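PDB 3DF7: putative ATP-grasp superfamily protein from Archaeoglobus fulgidus, which is of unknown function but, as a member of the ATP-grasp superfamily, probably binds ATP and a metal ion. Local coordinates for residues L226-V232 with E244-T250; L174-V180 with A216-E221; S109-E113 with K139-A143; L183-E187 with V199-I204. All coordinates share one frame; numbering follows the deposited sequence.

Interaction 1 of 4, residues L226-V232 with E244-T250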
loop_
_atom_site.group_PDB
_atom_site.type_symbol
_atom_site.label_atom_id
_atom_site.label_comp_id
_atom_site.label_asym_id
_atom_site.label_seq_id
_atom_site.Cartn_x
_atom_site.Cartn_y
_atom_site.Cartn_z
ATOM N N LEU A 226 13.074 4.717 -2.968
ATOM C CA LEU A 226 11.629 4.886 -2.902
ATOM C C LEU A 226 11.285 5.899 -3.975
ATOM O O LEU A 226 12.025 6.850 -4.199
ATOM C CB LEU A 226 11.191 5.396 -1.527
ATOM C CG LEU A 226 11.352 4.364 -0.411
ATOM C CD1 LEU A 226 10.899 4.959 0.909
ATOM C CD2 LEU A 226 10.524 3.121 -0.748
ATOM N N ASN A 227 10.163 5.687 -4.644
ATOM C CA ASN A 227 9.750 6.570 -5.719
ATOM C C ASN A 227 8.267 6.385 -5.991
ATOM O O ASN A 227 7.757 5.271 -5.915
ATOM C CB ASN A 227 10.563 6.248 -6.976
ATOM C CG ASN A 227 10.070 6.994 -8.200
ATOM O OD1 ASN A 227 9.478 6.403 -9.112
ATOM N ND2 ASN A 227 10.311 8.296 -8.231
ATOM N N GLY A 228 7.581 7.481 -6.302
ATOM C CA GLY A 228 6.160 7.408 -6.585
ATOM C C GLY A 228 5.337 7.343 -5.316
ATOM O O GLY A 228 5.698 7.939 -4.301
ATOM N N TYR A 229 4.229 6.612 -5.363
ATOM C CA TYR A 229 3.370 6.484 -4.196
ATOM C C TYR A 229 3.959 5.517 -3.177
ATOM O O TYR A 229 4.293 4.377 -3.500
ATOM C CB TYR A 229 1.976 5.992 -4.600
ATOM C CG TYR A 229 1.041 5.801 -3.427
ATOM C CD1 TYR A 229 0.094 6.772 -3.095
ATOM C CD2 TYR A 229 1.107 4.648 -2.641
ATOM C CE1 TYR A 229 -0.767 6.595 -2.014
ATOM C CE2 TYR A 229 0.255 4.465 -1.559
ATOM C CZ TYR A 229 -0.679 5.441 -1.254
ATOM O OH TYR A 229 -1.538 5.253 -0.195
ATOM N N VAL A 230 4.065 5.986 -1.938
ATOM C CA VAL A 230 4.580 5.175 -0.845
ATOM C C VAL A 230 3.676 5.380 0.362
ATOM O O VAL A 230 3.277 6.505 0.665
ATOM C CB VAL A 230 6.028 5.582 -0.465
ATOM C CG1 VAL A 230 6.493 4.781 0.760
ATOM C CG2 VAL A 230 6.964 5.335 -1.643
ATOM N N GLY A 231 3.331 4.288 1.032
ATOM C CA GLY A 231 2.491 4.392 2.208
ATOM C C GLY A 231 3.319 4.142 3.455
ATOM O O GLY A 231 4.180 3.263 3.457
ATOM N N VAL A 232 3.084 4.917 4.509
ATOM C CA VAL A 232 3.822 4.725 5.757
ATOM C C VAL A 232 2.843 4.483 6.899
ATOM O O VAL A 232 1.994 5.331 7.172
ATOM C CB VAL A 232 4.680 5.958 6.118
ATOM C CG1 VAL A 232 5.457 5.696 7.412
ATOM C CG2 VAL A 232 5.636 6.278 4.980
ATOM N N GLU A 244 5.655 0.597 9.601
ATOM C CA GLU A 244 5.899 -0.078 8.339
ATOM C C GLU A 244 5.918 0.886 7.164
ATOM O O GLU A 244 5.347 1.972 7.228
ATOM C CB GLU A 244 4.797 -1.131 8.143
ATOM C CG GLU A 244 4.807 -1.875 6.825
ATOM C CD GLU A 244 3.759 -2.975 6.785
ATOM O OE1 GLU A 244 3.770 -3.839 7.688
ATOM O OE2 GLU A 244 2.927 -2.979 5.851
ATOM N N ILE A 245 6.596 0.484 6.096
ATOM C CA ILE A 245 6.657 1.290 4.889
ATOM C C ILE A 245 6.254 0.407 3.721
ATOM O O ILE A 245 6.922 -0.583 3.426
ATOM C CB ILE A 245 8.072 1.848 4.617
ATOM C CG1 ILE A 245 8.446 2.878 5.686
ATOM C CG2 ILE A 245 8.114 2.488 3.233
ATOM C CD1 ILE A 245 9.827 3.490 5.484
ATOM N N ASN A 246 5.146 0.756 3.073
ATOM C CA ASN A 246 4.671 -0.002 1.924
ATOM C C ASN A 246 5.086 0.758 0.676
ATOM O O ASN A 246 4.524 1.810 0.364
ATOM C CB ASN A 246 3.149 -0.146 1.974
ATOM C CG ASN A 246 2.683 -0.940 3.177
ATOM O OD1 ASN A 246 2.948 -2.139 3.287
ATOM N ND2 ASN A 246 1.993 -0.274 4.092
ATOM N N ALA A 247 6.096 0.238 -0.015
ATOM C CA ALA A 247 6.602 0.872 -1.225
ATOM C C ALA A 247 5.749 0.418 -2.402
ATOM O O ALA A 247 6.244 -0.200 -3.339
ATOM C CB ALA A 247 8.065 0.490 -1.445
ATOM N N ARG A 248 4.463 0.743 -2.335
ATOM C CA ARG A 248 3.494 0.363 -3.357
ATOM C C ARG A 248 2.176 1.019 -2.986
ATOM O O ARG A 248 2.024 1.531 -1.878
ATOM C CB ARG A 248 3.277 -1.151 -3.334
ATOM C CG ARG A 248 2.827 -1.652 -1.955
ATOM C CD ARG A 248 2.302 -3.082 -1.990
ATOM N NE ARG A 248 2.045 -3.614 -0.648
ATOM C CZ ARG A 248 0.961 -3.368 0.080
ATOM N NH1 ARG A 248 -0.006 -2.586 -0.384
ATOM N NH2 ARG A 248 0.838 -3.915 1.282
ATOM N N LEU A 249 1.212 0.984 -3.898
ATOM C CA LEU A 249 -0.100 1.541 -3.603
ATOM C C LEU A 249 -0.661 0.809 -2.390
ATOM O O LEU A 249 -0.365 -0.369 -2.184
ATOM C CB LEU A 249 -1.054 1.326 -4.775
ATOM C CG LEU A 249 -0.764 2.060 -6.081
ATOM C CD1 LEU A 249 -1.943 1.874 -7.036
ATOM C CD2 LEU A 249 -0.545 3.532 -5.802
ATOM N N THR A 250 -1.453 1.509 -1.583
ATOM C CA THR A 250 -2.085 0.910 -0.413
ATOM C C THR A 250 -3.587 1.152 -0.549
ATOM O O THR A 250 -4.012 2.082 -1.242
ATOM C CB THR A 250 -1.539 1.505 0.916
ATOM O OG1 THR A 250 -1.722 2.922 0.928
ATOM C CG2 THR A 250 -0.054 1.178 1.074
#

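Interaction 2 of 4, residues L174-V180 with A216-E221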
loop_
_atom_site.group_PDB
_atom_site.type_symbol
_atom_site.label_atom_id
_atom_site.label_comp_id
_atom_site.label_asym_id
_atom_site.label_seq_id
_atom_site.Cartn_x
_atom_site.Cartn_y
_atom_site.Cartn_z
ATOM N N LEU A 174 2.300 9.193 0.586
ATOM C CA LEU A 174 3.275 10.151 0.091
ATOM C C LEU A 174 3.636 9.950 -1.376
ATOM O O LEU A 174 3.560 8.839 -1.908
ATOM C CB LEU A 174 4.555 10.057 0.928
ATOM C CG LEU A 174 4.473 10.253 2.446
ATOM C CD1 LEU A 174 5.793 9.855 3.086
ATOM C CD2 LEU A 174 4.150 11.698 2.763
ATOM N N ALA A 175 4.027 11.046 -2.019
ATOM C CA ALA A 175 4.465 11.025 -3.410
ATOM C C ALA A 175 5.955 11.325 -3.300
ATOM O O ALA A 175 6.339 12.437 -2.930
ATOM C CB ALA A 175 3.763 12.114 -4.213
ATOM N N VAL A 176 6.784 10.330 -3.600
ATOM C CA VAL A 176 8.230 10.482 -3.503
ATOM C C VAL A 176 8.886 10.729 -4.856
ATOM O O VAL A 176 8.832 9.887 -5.754
ATOM C CB VAL A 176 8.873 9.228 -2.863
ATOM C CG1 VAL A 176 10.368 9.457 -2.627
ATOM C CG2 VAL A 176 8.172 8.907 -1.557
ATOM N N GLY A 177 9.515 11.892 -4.990
ATOM C CA GLY A 177 10.185 12.245 -6.227
ATOM C C GLY A 177 11.344 13.169 -5.916
ATOM O O GLY A 177 12.158 12.863 -5.049
ATOM N N GLU A 178 11.428 14.294 -6.618
ATOM C CA GLU A 178 12.494 15.258 -6.371
ATOM C C GLU A 178 12.366 15.634 -4.899
ATOM O O GLU A 178 13.357 15.813 -4.193
ATOM C CB GLU A 178 12.303 16.503 -7.243
ATOM C CG GLU A 178 12.004 16.204 -8.705
ATOM C CD GLU A 178 10.592 15.676 -8.925
ATOM O OE1 GLU A 178 10.290 15.246 -10.058
ATOM O OE2 GLU A 178 9.784 15.696 -7.970
ATOM N N ASP A 179 11.120 15.739 -4.452
ATOM C CA ASP A 179 10.799 16.065 -3.070
ATOM C C ASP A 179 9.765 15.053 -2.593
ATOM O O ASP A 179 9.295 14.219 -3.368
ATOM C CB ASP A 179 10.200 17.471 -2.970
ATOM C CG ASP A 179 11.130 18.552 -3.500
ATOM O OD1 ASP A 179 12.255 18.690 -2.969
ATOM O OD2 ASP A 179 10.727 19.265 -4.443
ATOM N N VAL A 180 9.415 15.121 -1.315
ATOM C CA VAL A 180 8.412 14.223 -0.762
ATOM C C VAL A 180 7.177 15.061 -0.467
ATOM O O VAL A 180 7.249 16.057 0.245
ATOM C CB VAL A 180 8.909 13.549 0.529
ATOM C CG1 VAL A 180 7.832 12.625 1.089
ATOM C CG2 VAL A 180 10.179 12.760 0.240
ATOM N N ALA A 216 6.652 10.701 8.895
ATOM C CA ALA A 216 6.511 9.796 7.756
ATOM C C ALA A 216 7.535 10.202 6.699
ATOM O O ALA A 216 8.197 9.358 6.098
ATOM C CB ALA A 216 5.106 9.883 7.172
ATOM N N VAL A 217 7.654 11.505 6.478
ATOM C CA VAL A 217 8.604 12.028 5.509
ATOM C C VAL A 217 10.017 11.674 5.951
ATOM O O VAL A 217 10.830 11.227 5.147
ATOM C CB VAL A 217 8.489 13.564 5.374
ATOM C CG1 VAL A 217 9.632 14.105 4.522
ATOM C CG2 VAL A 217 7.147 13.930 4.741
ATOM N N ARG A 218 10.295 11.865 7.238
ATOM C CA ARG A 218 11.615 11.569 7.783
ATOM C C ARG A 218 11.976 10.105 7.528
ATOM O O ARG A 218 13.126 9.782 7.231
ATOM C CB ARG A 218 11.644 11.858 9.289
ATOM C CG ARG A 218 13.058 12.008 9.857
ATOM C CD ARG A 218 13.046 12.148 11.381
ATOM N NE ARG A 218 12.096 13.165 11.831
ATOM C CZ ARG A 218 12.202 14.468 11.592
ATOM N NH1 ARG A 218 13.228 14.951 10.900
ATOM N NH2 ARG A 218 11.269 15.290 12.041
ATOM N N ALA A 219 10.984 9.226 7.638
ATOM C CA ALA A 219 11.183 7.797 7.420
ATOM C C ALA A 219 11.555 7.455 5.982
ATOM O O ALA A 219 12.524 6.731 5.741
ATOM C CB ALA A 219 9.920 7.026 7.822
ATOM N N VAL A 220 10.787 7.965 5.022
ATOM C CA VAL A 220 11.062 7.657 3.623
ATOM C C VAL A 220 12.368 8.255 3.120
ATOM O O VAL A 220 13.002 7.702 2.231
ATOM C CB VAL A 220 9.901 8.098 2.689
ATOM C CG1 VAL A 220 8.626 7.322 3.046
ATOM C CG2 VAL A 220 9.666 9.587 2.798
ATOM N N GLU A 221 12.789 9.375 3.692
ATOM C CA GLU A 221 14.036 9.980 3.248
ATOM C C GLU A 221 15.233 9.110 3.637
ATOM O O GLU A 221 16.343 9.317 3.146
ATOM C CB GLU A 221 14.156 11.403 3.806
ATOM C CG GLU A 221 12.966 12.266 3.383
ATOM C CD GLU A 221 13.236 13.752 3.430
ATOM O OE1 GLU A 221 13.563 14.268 4.518
ATOM O OE2 GLU A 221 13.113 14.408 2.372
#

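Interaction 3 of 4, residues S109-E113 with K139-A143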
loop_
_atom_site.group_PDB
_atom_site.type_symbol
_atom_site.label_atom_id
_atom_site.label_comp_id
_atom_site.label_asym_id
_atom_site.label_seq_id
_atom_site.Cartn_x
_atom_site.Cartn_y
_atom_site.Cartn_z
ATOM N N SER A 109 10.546 -4.621 2.522
ATOM C CA SER A 109 9.854 -5.910 2.541
ATOM C C SER A 109 10.225 -6.779 3.736
ATOM O O SER A 109 9.463 -7.666 4.131
ATOM C CB SER A 109 10.139 -6.685 1.255
ATOM O OG SER A 109 9.567 -6.032 0.138
ATOM N N ASP A 110 11.405 -6.532 4.294
ATOM C CA ASP A 110 11.886 -7.282 5.446
ATOM C C ASP A 110 11.842 -6.344 6.647
ATOM O O ASP A 110 12.669 -5.444 6.763
ATOM C CB ASP A 110 13.325 -7.750 5.213
ATOM C CG ASP A 110 13.814 -8.683 6.306
ATOM O OD1 ASP A 110 13.438 -8.474 7.478
ATOM O OD2 ASP A 110 14.582 -9.616 5.995
ATOM N N LYS A 111 10.884 -6.564 7.539
ATOM C CA LYS A 111 10.728 -5.706 8.710
ATOM C C LYS A 111 11.982 -5.618 9.579
ATOM O O LYS A 111 12.225 -4.594 10.217
ATOM C CB LYS A 111 9.542 -6.177 9.552
ATOM C CG LYS A 111 8.211 -6.133 8.811
ATOM C CD LYS A 111 7.033 -6.395 9.743
ATOM C CE LYS A 111 5.732 -6.518 8.963
ATOM N NZ LYS A 111 5.717 -7.711 8.077
ATOM N N TRP A 112 12.777 -6.683 9.614
ATOM C CA TRP A 112 13.992 -6.642 10.420
ATOM C C TRP A 112 15.002 -5.707 9.771
ATOM O O TRP A 112 15.665 -4.923 10.449
ATOM C CB TRP A 112 14.613 -8.031 10.570
ATOM C CG TRP A 112 15.864 -7.993 11.407
ATOM C CD1 TRP A 112 17.127 -8.320 11.006
ATOM C CD2 TRP A 112 15.975 -7.557 12.769
ATOM N NE1 TRP A 112 18.021 -8.112 12.033
ATOM C CE2 TRP A 112 17.341 -7.643 13.124
ATOM C CE3 TRP A 112 15.056 -7.100 13.722
ATOM C CZ2 TRP A 112 17.808 -7.290 14.397
ATOM C CZ3 TRP A 112 15.520 -6.751 14.986
ATOM C CH2 TRP A 112 16.886 -6.847 15.311
ATOM N N GLU A 113 15.125 -5.796 8.451
ATOM C CA GLU A 113 16.046 -4.933 7.730
ATOM C C GLU A 113 15.541 -3.490 7.810
ATOM O O GLU A 113 16.325 -2.558 7.966
ATOM C CB GLU A 113 16.159 -5.378 6.268
ATOM C CG GLU A 113 17.000 -6.639 6.068
ATOM C CD GLU A 113 18.440 -6.455 6.524
ATOM O OE1 GLU A 113 19.071 -5.461 6.114
ATOM O OE2 GLU A 113 18.945 -7.301 7.294
ATOM N N LYS A 139 5.251 -10.815 14.345
ATOM C CA LYS A 139 4.775 -10.668 12.978
ATOM C C LYS A 139 5.826 -11.202 12.016
ATOM O O LYS A 139 7.023 -11.147 12.300
ATOM C CB LYS A 139 4.445 -9.202 12.680
ATOM C CG LYS A 139 5.593 -8.228 12.831
ATOM C CD LYS A 139 5.087 -6.846 13.256
ATOM C CE LYS A 139 4.026 -6.298 12.316
ATOM N NZ LYS A 139 3.478 -4.996 12.805
ATOM N N PRO A 140 5.390 -11.756 10.876
ATOM C CA PRO A 140 6.328 -12.299 9.889
ATOM C C PRO A 140 7.288 -11.219 9.402
ATOM O O PRO A 140 6.884 -10.071 9.219
ATOM C CB PRO A 140 5.408 -12.794 8.773
ATOM C CG PRO A 140 4.133 -13.129 9.497
ATOM C CD PRO A 140 3.997 -11.955 10.438
ATOM N N ARG A 141 8.554 -11.577 9.202
ATOM C CA ARG A 141 9.535 -10.607 8.723
ATOM C C ARG A 141 9.087 -10.023 7.389
ATOM O O ARG A 141 9.321 -8.851 7.112
ATOM C CB ARG A 141 10.922 -11.253 8.586
ATOM C CG ARG A 141 11.672 -11.377 9.911
ATOM C CD ARG A 141 13.076 -11.972 9.748
ATOM N NE ARG A 141 13.981 -11.130 8.963
ATOM C CZ ARG A 141 15.297 -11.321 8.889
ATOM N NH1 ARG A 141 15.863 -12.322 9.551
ATOM N NH2 ARG A 141 16.050 -10.517 8.156
ATOM N N THR A 142 8.434 -10.839 6.565
ATOM C CA THR A 142 7.939 -10.372 5.272
ATOM C C THR A 142 6.452 -10.704 5.197
ATOM O O THR A 142 6.064 -11.867 5.265
ATOM C CB THR A 142 8.650 -11.062 4.088
ATOM O OG1 THR A 142 7.960 -12.274 3.755
ATOM C CG2 THR A 142 10.094 -11.387 4.448
ATOM N N ALA A 143 5.624 -9.676 5.064
ATOM C CA ALA A 143 4.180 -9.864 4.991
ATOM C C ALA A 143 3.509 -8.509 4.908
ATOM O O ALA A 143 3.904 -7.573 5.602
ATOM C CB ALA A 143 3.683 -10.620 6.221
HETATM O O HOH W 1 7.053 -7.316 5.714
#

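Interaction 4 of 4, residues L183-E187 with V199-I204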
loop_
_atom_site.group_PDB
_atom_site.type_symbol
_atom_site.label_atom_id
_atom_site.label_comp_id
_atom_site.label_asym_id
_atom_site.label_seq_id
_atom_site.Cartn_x
_atom_site.Cartn_y
_atom_site.Cartn_z
ATOM N N LEU A 183 0.168 13.272 0.263
ATOM C CA LEU A 183 -1.039 13.214 -0.542
ATOM C C LEU A 183 -2.266 13.058 0.344
ATOM O O LEU A 183 -3.333 13.600 0.045
ATOM C CB LEU A 183 -0.972 12.032 -1.508
ATOM C CG LEU A 183 0.202 11.975 -2.485
ATOM C CD1 LEU A 183 -0.012 10.803 -3.435
ATOM C CD2 LEU A 183 0.309 13.288 -3.264
ATOM N N SER A 184 -2.108 12.318 1.436
ATOM C CA SER A 184 -3.223 12.077 2.336
ATOM C C SER A 184 -2.776 11.428 3.634
ATOM O O SER A 184 -1.777 10.702 3.664
ATOM C CB SER A 184 -4.235 11.158 1.644
ATOM O OG SER A 184 -5.330 10.843 2.487
ATOM N N VAL A 185 -3.504 11.714 4.709
ATOM C CA VAL A 185 -3.236 11.096 6.004
ATOM C C VAL A 185 -4.516 10.325 6.296
ATOM O O VAL A 185 -5.610 10.903 6.340
ATOM C CB VAL A 185 -2.962 12.132 7.115
ATOM C CG1 VAL A 185 -2.846 11.421 8.460
ATOM C CG2 VAL A 185 -1.662 12.873 6.818
ATOM N N ASN A 186 -4.376 9.016 6.469
ATOM C CA ASN A 186 -5.522 8.147 6.682
ATOM C C ASN A 186 -5.560 7.487 8.043
ATOM O O ASN A 186 -4.531 7.214 8.653
ATOM C CB ASN A 186 -5.537 7.066 5.603
ATOM C CG ASN A 186 -4.830 7.505 4.336
ATOM O OD1 ASN A 186 -3.711 7.061 4.041
ATOM N ND2 ASN A 186 -5.469 8.394 3.584
ATOM N N GLU A 187 -6.771 7.222 8.507
ATOM C CA GLU A 187 -6.974 6.578 9.790
ATOM C C GLU A 187 -7.209 5.098 9.505
ATOM O O GLU A 187 -7.954 4.751 8.590
ATOM C CB GLU A 187 -8.195 7.190 10.464
ATOM C CG GLU A 187 -8.479 6.695 11.857
ATOM C CD GLU A 187 -9.742 7.314 12.416
ATOM O OE1 GLU A 187 -10.141 8.395 11.924
ATOM O OE2 GLU A 187 -10.322 6.734 13.350
ATOM N N VAL A 199 -10.303 5.501 7.199
ATOM C CA VAL A 199 -11.103 6.715 7.124
ATOM C C VAL A 199 -10.200 7.739 6.445
ATOM O O VAL A 199 -9.095 8.013 6.918
ATOM C CB VAL A 199 -11.513 7.203 8.529
ATOM C CG1 VAL A 199 -12.335 8.475 8.421
ATOM C CG2 VAL A 199 -12.319 6.119 9.237
ATOM N N VAL A 200 -10.667 8.276 5.321
ATOM C CA VAL A 200 -9.904 9.239 4.528
ATOM C C VAL A 200 -10.687 10.545 4.337
ATOM O O VAL A 200 -11.744 10.546 3.710
ATOM C CB VAL A 200 -9.598 8.649 3.122
ATOM C CG1 VAL A 200 -8.732 9.604 2.319
ATOM C CG2 VAL A 200 -8.922 7.287 3.261
ATOM N N PRO A 201 -10.178 11.672 4.873
ATOM C CA PRO A 201 -8.936 11.799 5.643
ATOM C C PRO A 201 -9.128 11.403 7.106
ATOM O O PRO A 201 -10.257 11.270 7.580
ATOM C CB PRO A 201 -8.585 13.273 5.482
ATOM C CG PRO A 201 -9.937 13.914 5.505
ATOM C CD PRO A 201 -10.754 13.001 4.597
ATOM N N ALA A 202 -8.020 11.230 7.816
ATOM C CA ALA A 202 -8.063 10.832 9.215
ATOM C C ALA A 202 -8.791 11.843 10.092
ATOM O O ALA A 202 -8.744 13.051 9.848
ATOM C CB ALA A 202 -6.643 10.622 9.739
ATOM N N ARG A 203 -9.464 11.332 11.116
ATOM C CA ARG A 203 -10.184 12.177 12.058
ATOM C C ARG A 203 -9.207 12.490 13.189
ATOM O O ARG A 203 -9.298 11.930 14.279
ATOM C CB ARG A 203 -11.422 11.435 12.583
ATOM C CG ARG A 203 -12.423 11.100 11.477
ATOM C CD ARG A 203 -13.513 10.137 11.938
ATOM N NE ARG A 203 -12.968 8.817 12.252
ATOM C CZ ARG A 203 -13.707 7.772 12.620
ATOM N NH1 ARG A 203 -15.026 7.892 12.719
ATOM N NH2 ARG A 203 -13.128 6.609 12.885
ATOM N N ILE A 204 -8.258 13.375 12.900
ATOM C CA ILE A 204 -7.242 13.769 13.870
ATOM C C ILE A 204 -7.060 15.282 13.866
ATOM O O ILE A 204 -7.451 15.961 12.918
ATOM C CB ILE A 204 -5.878 13.116 13.543
ATOM C CG1 ILE A 204 -5.481 13.454 12.102
ATOM C CG2 ILE A 204 -5.955 11.601 13.757
ATOM C CD1 ILE A 204 -4.112 12.945 11.683
#

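Interaction 1 of 4, residues L226-V232 with E244-T250
Tyr229 and Thr250 meet through their hydroxyls, OH and OG1 lying 2.6 Å apart in a hydrogen bond whose donor is left open, because Ser173 OG also bonds to the phenol. The ring sets its edge against residues 248-250, where the chain leaves the sheet. Its CG is anti to the backbone N (chi1 178°), which carries the ring across to Arg248-Thr250, where the Arg248 carbonyl O sits at the ring edge, 3.3 Å from CD2. Leu249 crosses the tyrosine at about a right angle, its CD2 methyl 3.6 Å from Tyr229 CG. A phenylalanine here would keep most of this packing but would probably leave Thr250 OG1 and Ser173 OG without their shared partner.

Beyond the ring the segments form an antiparallel beta hairpin. Gly231 and Asn246 are a hydrogen-bonded pair, with Gly231 N to Asn246 O at 2.8 Å and nearly straight (169°), and the return bond from Asn246 N to Gly231 O at 2.7 Å. A side chain on Gly231 would run into Thr250 CG2. On the sheet face that carries Val230 and Val232, the Val230 CG1 methyl packs obliquely on Ile245 CG2 at 3.7 Å, while Leu226 CD2 rests against Ala247 CB. Ala247 centres an inverse gamma turn, and helices 102-108, 111-118 and 206-220 cover parts of this side. The chemistry is thus divided: methyl groups fill the helix-covered face, whereas on the other two hydroxyls satisfy a buried phenol.

Interaction 2 of 4, residues L174-V180 with A216-E221
Strand 174-176 and helix 216-220 run in roughly the same direction, their axes 33° apart and 10.4 Å away at closest approach, a spacing bridged by side chains with no hydrogen bond between them. It is a compact example of a helix packed on one face of an antiparallel sheet, an alpha+beta arrangement. Leu174 reaches from the strand with its CD1 methyl, which sits 3.8 Å from Val220 CG1 and also approaches Ala216 CB and the Ala216 carbonyl O, one helical turn back. Its other methyl, CD2, faces Val217 CG2 at 4.2 Å, so the forked end of the leucine touches three helix residues.

Val180, just past the turn, supplies the second apolar contact. With CG1 anti to its backbone N (chi1 180°), that methyl lodges between Val217 CG2 and Val220 CG2, each 3.9 Å away. Val180 and Val217 lie antiparallel alongside each other, whereas Val220 crosses obliquely and serves both Val180 and Leu174. Toward the solvent side, Val180 CG2 lies 4.0 Å from the carboxylate oxygen OE2 of the exposed Glu221. The turn itself is tied by Gly177 N bonding to Asp179 O at 2.8 Å.

Helix 206-220 also spans the next strand: Ala216 touches Ile234, and Val220 touches Val230 and Val232, all of strand 228-236. Leu174 pairs with Val230 through the backbone, while its side chain meets Cys182 of strand 180-191, placing the contact across three adjoining strands of the antiparallel sheet.

Interaction 3 of 4, residues S109-E113 with K139-A143
Asp110 is gripped side-on by Arg141 in a salt bridge at the N-cap of helix 111-118, joining the helix to the end of strand 136-140. Arg141 NE reaches Asp110 OD1 at 3.1 Å in the guanidinium plane, and NH2 meets OD2 at 2.8 Å; both oxygens are approached on their syn sides, though the two planes are turned 55° apart. OD1 also caps the helix, accepting from Trp112 N at 2.9 Å and weakly from Glu113 N. With an alanine at Asp110, the Arg141 guanidinium would probably lose its countercharge and the first helical N-H groups their cap.

One face of the guanidinium receives Trp112, whose CB and CD1 lie over it while the ring plane is inclined at 71°. The arginine's backbone is also held: its carbonyl O takes a straight bond from Lys111 N (2.8 Å, 172°). The Lys111 chain crosses that of Lys139 at about a right angle and bends at its last torsion, bringing its ammonium among backbone carbonyls. There NZ donates to Pro140 O at 2.9 Å and Ala143 O at 3.1 Å, and to a water 2.7 Å away that also accepts from Ala143 N.

Interaction 4 of 4, residues L183-E187 with V199-I204
Glu187 and Val199 form an antiparallel hydrogen-bonded pair at the close-packed side of this beta hairpin. Glu187 N points almost straight at Val199 O (2.9 Å, 178°), and Val199 N returns a bond to Glu187 O. A cis peptide before Pro201 then turns the chain, yet Ala202 N still bonds to Val185 O at 2.8 Å, and Ala202 CB presses to 3.6 Å from Glu187 N. Next to it, Val185 CG1 meets Ile204 CD1 at 3.8 Å, the two side chains crossing at about a right angle. On the opposite side of strand 183-187, Val200 lies alongside Asn186, pointing the same way.

The outer side is held by charge instead. Exposed Arg203 bends at chi3 (-66°) to clasp Glu187 side-on: NE gives a bond to OE1 in the guanidinium plane (2.9 Å), while NH2 reaches OE2 at 2.8 Å from above the carboxylate plane. Arg203 N also finds OE1, from the other face, so two donors hold that oxygen.

Around the contact, Leu170 of strand 168-176 touches Glu187, Ala202 and Ile204. Helix 206-220 meets Val185 and Ile204 through Lys209, and helix 256-260 packs on Ser184, Val200 and Pro201.

Overall arrangement
All four contacts lie in the ATP-grasp region, and three share its large antiparallel sheet. Interactions 1 and 2, with centres about 9 Å apart, meet through neighbouring strands 228-236 and 168-176; the centre of interaction 4 lies about 17 Å from that of interaction 2, one strand further across, and the contact falls between its two segments in sequence. Helix 206-220 links the hairpins of interactions 4 and 1. Interaction 3 comes first along the chain, in the small three-stranded sheet, its centre about 25 Å from that of interaction 4. It touches interaction 1 where Glu244 packs on Lys111. These two antiparallel sheets are consistent with the ATP-grasp fold, whose nucleotide generally binds between two subdomains.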